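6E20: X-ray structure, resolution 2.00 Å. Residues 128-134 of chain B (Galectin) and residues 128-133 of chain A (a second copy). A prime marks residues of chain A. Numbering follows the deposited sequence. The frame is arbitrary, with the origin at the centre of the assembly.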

ATOM      1  N   ILE B 128       6.144  -4.733   5.651  1.00 27.68           N
ATOM      2  CA  ILE B 128       5.310  -3.509   5.533  1.00 28.10           C
ATOM      3  C   ILE B 128       3.862  -3.896   5.809  1.00 25.45           C
ATOM      4  O   ILE B 128       3.297  -4.704   5.054  1.00 23.65           O
ATOM      5  CB  ILE B 128       5.516  -2.845   4.157  1.00 27.64           C
ATOM      6  CG1 ILE B 128       6.989  -2.504   3.922  1.00 27.85           C
ATOM      7  CG2 ILE B 128       4.609  -1.631   4.041  1.00 28.19           C
ATOM      8  CD1 ILE B 128       7.572  -1.546   4.947  1.00 28.10           C
ATOM      9  N   GLN B 129       3.299  -3.330   6.870  1.00 26.44           N
ATOM     10  CA  GLN B 129       1.938  -3.620   7.361  1.00 29.34           C
ATOM     11  C   GLN B 129       0.985  -2.492   6.962  1.00 29.33           C
ATOM     12  O   GLN B 129      -0.230  -2.753   7.000  1.00 28.34           O
ATOM     13  CB  GLN B 129       1.948  -3.761   8.882  1.00 32.97           C
ATOM     14  CG  GLN B 129       2.927  -4.815   9.384  1.00 36.30           C
ATOM     15  CD  GLN B 129       2.859  -4.959  10.889  1.00 43.96           C
ATOM     16  OE1 GLN B 129       2.821  -3.975  11.641  1.00 41.66           O
ATOM     17  NE2 GLN B 129       2.850  -6.204  11.342  1.00 42.31           N
ATOM     18  N   GLY B 130       1.492  -1.281   6.677  1.00 25.92           N
ATOM     19  CA  GLY B 130       0.620  -0.136   6.357  1.00 26.46           C
ATOM     20  C   GLY B 130       1.293   0.894   5.482  1.00 26.81           C
ATOM     21  O   GLY B 130       2.446   1.258   5.761  1.00 25.69           O
ATOM     22  N   VAL B 131       0.594   1.305   4.429  1.00 28.70           N
ATOM     23  CA  VAL B 131       0.926   2.489   3.597  1.00 29.82           C
ATOM     24  C   VAL B 131      -0.346   3.324   3.500  1.00 30.56           C
ATOM     25  O   VAL B 131      -1.359   2.806   2.966  1.00 28.08           O
ATOM     26  CB  VAL B 131       1.470   2.117   2.210  1.00 30.09           C
ATOM     27  CG1 VAL B 131       1.977   3.350   1.465  1.00 30.56           C
ATOM     28  CG2 VAL B 131       2.580   1.095   2.338  1.00 33.55           C
ATOM     29  N   GLU B 132      -0.284   4.529   4.058  1.00 27.35           N
ATOM     30  CA  GLU B 132      -1.391   5.515   4.059  1.00 31.62           C
ATOM     31  C   GLU B 132      -0.867   6.828   3.483  1.00 30.08           C
ATOM     32  O   GLU B 132       0.212   7.280   3.922  1.00 30.08           O
ATOM     33  CB  GLU B 132      -1.908   5.756   5.474  1.00 31.82           C
ATOM     34  CG  GLU B 132      -2.465   4.511   6.127  1.00 35.62           C
ATOM     35  CD  GLU B 132      -2.680   4.640   7.626  1.00 36.67           C
ATOM     36  OE1 GLU B 132      -1.681   4.589   8.363  1.00 40.62           O
ATOM     37  OE2 GLU B 132      -3.838   4.798   8.048  1.00 40.95           O
ATOM     38  N   ILE B 133      -1.629   7.429   2.574  1.00 32.37           N
ATOM     39  CA  ILE B 133      -1.306   8.742   1.945  1.00 33.60           C
ATOM     40  C   ILE B 133      -2.575   9.582   1.995  1.00 37.08           C
ATOM     41  O   ILE B 133      -3.568   9.127   1.412  1.00 35.52           O
ATOM     42  CB  ILE B 133      -0.801   8.573   0.498  1.00 30.85           C
ATOM     43  CG1 ILE B 133       0.491   7.761   0.451  1.00 32.27           C
ATOM     44  CG2 ILE B 133      -0.646   9.924  -0.197  1.00 33.38           C
ATOM     45  CD1 ILE B 133       0.909   7.347  -0.945  1.00 32.00           C
ATOM     46  N   LYS B 134      -2.531  10.738   2.662  1.00 41.06           N
ATOM     47  CA  LYS B 134      -3.605  11.770   2.604  1.00 46.09           C
ATOM     48  C   LYS B 134      -2.963  13.159   2.664  1.00 46.73           C
ATOM     49  O   LYS B 134      -2.222  13.439   3.583  1.00 44.44           O
ATOM     50  CB  LYS B 134      -4.610  11.566   3.744  1.00 48.83           C
ATOM     51  CG  LYS B 134      -4.044  11.818   5.132  1.00 50.27           C
ATOM     52  CD  LYS B 134      -4.786  11.098   6.226  1.00 55.30           C
ATOM     53  CE  LYS B 134      -4.308  11.494   7.610  1.00 56.77           C
ATOM     54  NZ  LYS B 134      -4.490  10.393   8.591  1.00 55.48           N
ATOM     55  OXT LYS B 134      -3.151  14.014   1.808  1.00 48.59           O
TER
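Chain A, residues 128-133: IQGVEI

Four backbone hydrogen bonds fix chain A against chain B, and they come in two related pairs. At the centre Val131 faces its own copy: Val131 N donates to Val131′ O at 2.9 Å, and Val131′ N donates to Val131 O at 2.8 Å, closing the small ring typical of a hydrogen-bonded antiparallel pair. Two residues along in each direction the pattern returns at the ends of the ladder. Ile133 N reaches Gln129′ O at 2.7 Å, and Ile133′ N reaches Gln129 O at 2.7 Å. All four are nearly straight, with angles at the hydrogen of 161 to 170°.

The rule behind this ladder is a register in which residue numbers across the interface sum to 262. Gln129 lies across from Ile133′, Gly130 from Glu132′, Val131 from Val131′, Glu132 from Gly130′ and Ile133 from Gln129′. The chains are two copies of one protein, so one sequence supplies both edges, and with Val131 against Val131′ each pairing away from the centre recurs with the chains exchanged. The strands run antiparallel, their N-to-C directions 174° apart and their axes approaching to 4.6 Å. Chain A should therefore be laid down as an extended strand, entering at Ile128′ beyond the Ile133 end of the pairing and leaving beside Gln129. Its backbone is extended through Gly130′, Val131′ and Glu132′, whereas Gln129′ departs from that pattern with phi/psi of -104/-19°, closely matching -103/-22° at Gln129.

Between the hydrogen-bonded rungs lie the narrow ones. The CA atoms of Gly130 and Glu132′ are 4.0 Å apart and those of Glu132 and Gly130′ 4.3 Å, against 5.4 Å between the CA atoms of Val131 and Val131′. CA-H...O contacts supplement the ladder here: Glu132 CA to Gln129′ O at 3.2 Å, Glu132′ CA to Gln129 O at 3.1 Å, and Gly130 CA to Val131′ O at 3.3 Å. Each of the two Gln129 carbonyl oxygens thus accepts a hydrogen bond and receives a CA-H as well.

The alternation of side chains gives the sheet two characters. Both Glu132 residues project from one face, each opposite a glycine that places no side chain beside it. Gly130 CA comes within 4.0 Å of Glu132′ CB. The two carboxylates nevertheless converge, with Glu132 OE2 only 3.0 Å from Glu132′ OE2, a meeting of like charges rather than a bond between the strands. They reach it with different rotamers: chi1 is m in Glu132 and p in Glu132′, so the backbone symmetry does not extend to these side chains.

On the other face the two Val131 side chains, both t at chi1, are buried. Farther out, Ile133 and Ile133′ share the m, t rotamer and point sideways, each beside the Gln129 of the other chain. The Ile128 residues have no contact across the interface. Together the two stretches bury 433 Å², a modest area organised chiefly by backbone pairing.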

ATOM      1  N   ILE A 128      -6.959   5.368  -4.003  1.00 28.89           N
ATOM      2  CA  ILE A 128      -6.583   4.539  -2.822  1.00 29.71           C
ATOM      3  C   ILE A 128      -5.669   5.376  -1.924  1.00 29.57           C
ATOM      4  O   ILE A 128      -4.557   5.734  -2.378  1.00 31.71           O
ATOM      5  CB  ILE A 128      -5.930   3.218  -3.261  1.00 30.60           C
ATOM      6  CG1 ILE A 128      -6.885   2.382  -4.117  1.00 29.70           C
ATOM      7  CG2 ILE A 128      -5.411   2.463  -2.046  1.00 32.33           C
ATOM      8  CD1 ILE A 128      -8.266   2.227  -3.535  1.00 28.96           C
ATOM      9  N   GLN A 129      -6.124   5.668  -0.705  1.00 29.71           N
ATOM     10  CA  GLN A 129      -5.390   6.479   0.297  1.00 32.10           C
ATOM     11  C   GLN A 129      -4.786   5.610   1.407  1.00 32.17           C
ATOM     12  O   GLN A 129      -3.898   6.129   2.117  1.00 35.50           O
ATOM     13  CB  GLN A 129      -6.321   7.511   0.923  1.00 35.43           C
ATOM     14  CG  GLN A 129      -6.608   8.674  -0.016  1.00 41.20           C
ATOM     15  CD  GLN A 129      -7.770   9.530   0.424  1.00 41.47           C
ATOM     16  OE1 GLN A 129      -8.657   9.105   1.162  1.00 42.94           O
ATOM     17  NE2 GLN A 129      -7.787  10.753  -0.067  1.00 48.81           N
ATOM     18  N   GLY A 130      -5.265   4.379   1.594  1.00 31.55           N
ATOM     19  CA  GLY A 130      -4.959   3.572   2.794  1.00 31.22           C
ATOM     20  C   GLY A 130      -4.920   2.096   2.470  1.00 32.21           C
ATOM     21  O   GLY A 130      -5.920   1.598   1.948  1.00 30.16           O
ATOM     22  N   VAL A 131      -3.806   1.420   2.775  1.00 31.49           N
ATOM     23  CA  VAL A 131      -3.723  -0.068   2.732  1.00 33.47           C
ATOM     24  C   VAL A 131      -2.963  -0.558   3.969  1.00 32.81           C
ATOM     25  O   VAL A 131      -1.757  -0.314   4.030  1.00 27.09           O
ATOM     26  CB  VAL A 131      -3.074  -0.551   1.427  1.00 33.07           C
ATOM     27  CG1 VAL A 131      -2.993  -2.067   1.371  1.00 33.98           C
ATOM     28  CG2 VAL A 131      -3.803   0.008   0.211  1.00 33.06           C
ATOM     29  N   GLU A 132      -3.667  -1.172   4.929  1.00 34.53           N
ATOM     30  CA  GLU A 132      -3.055  -1.679   6.188  1.00 39.62           C
ATOM     31  C   GLU A 132      -3.603  -3.062   6.542  1.00 40.79           C
ATOM     32  O   GLU A 132      -4.836  -3.275   6.436  1.00 41.28           O
ATOM     33  CB  GLU A 132      -3.196  -0.700   7.353  1.00 42.62           C
ATOM     34  CG  GLU A 132      -4.548  -0.051   7.496  1.00 45.87           C
ATOM     35  CD  GLU A 132      -4.511   1.346   8.088  1.00 44.71           C
ATOM     36  OE1 GLU A 132      -3.773   1.572   9.082  1.00 45.71           O
ATOM     37  OE2 GLU A 132      -5.235   2.201   7.567  1.00 44.14           O
ATOM     38  N   ILE A 133      -2.694  -3.932   6.998  1.00 38.36           N
ATOM     39  CA  ILE A 133      -2.934  -5.376   7.287  1.00 42.36           C
ATOM     40  C   ILE A 133      -2.685  -5.640   8.779  1.00 43.28           C
ATOM     41  O   ILE A 133      -1.650  -5.139   9.255  1.00 44.11           O
ATOM     42  CB  ILE A 133      -2.038  -6.245   6.390  1.00 40.85           C
ATOM     43  CG1 ILE A 133      -2.310  -5.985   4.910  1.00 40.04           C
ATOM     44  CG2 ILE A 133      -2.207  -7.715   6.736  1.00 44.94           C
ATOM     45  CD1 ILE A 133      -1.398  -6.745   3.989  1.00 39.75           C
TER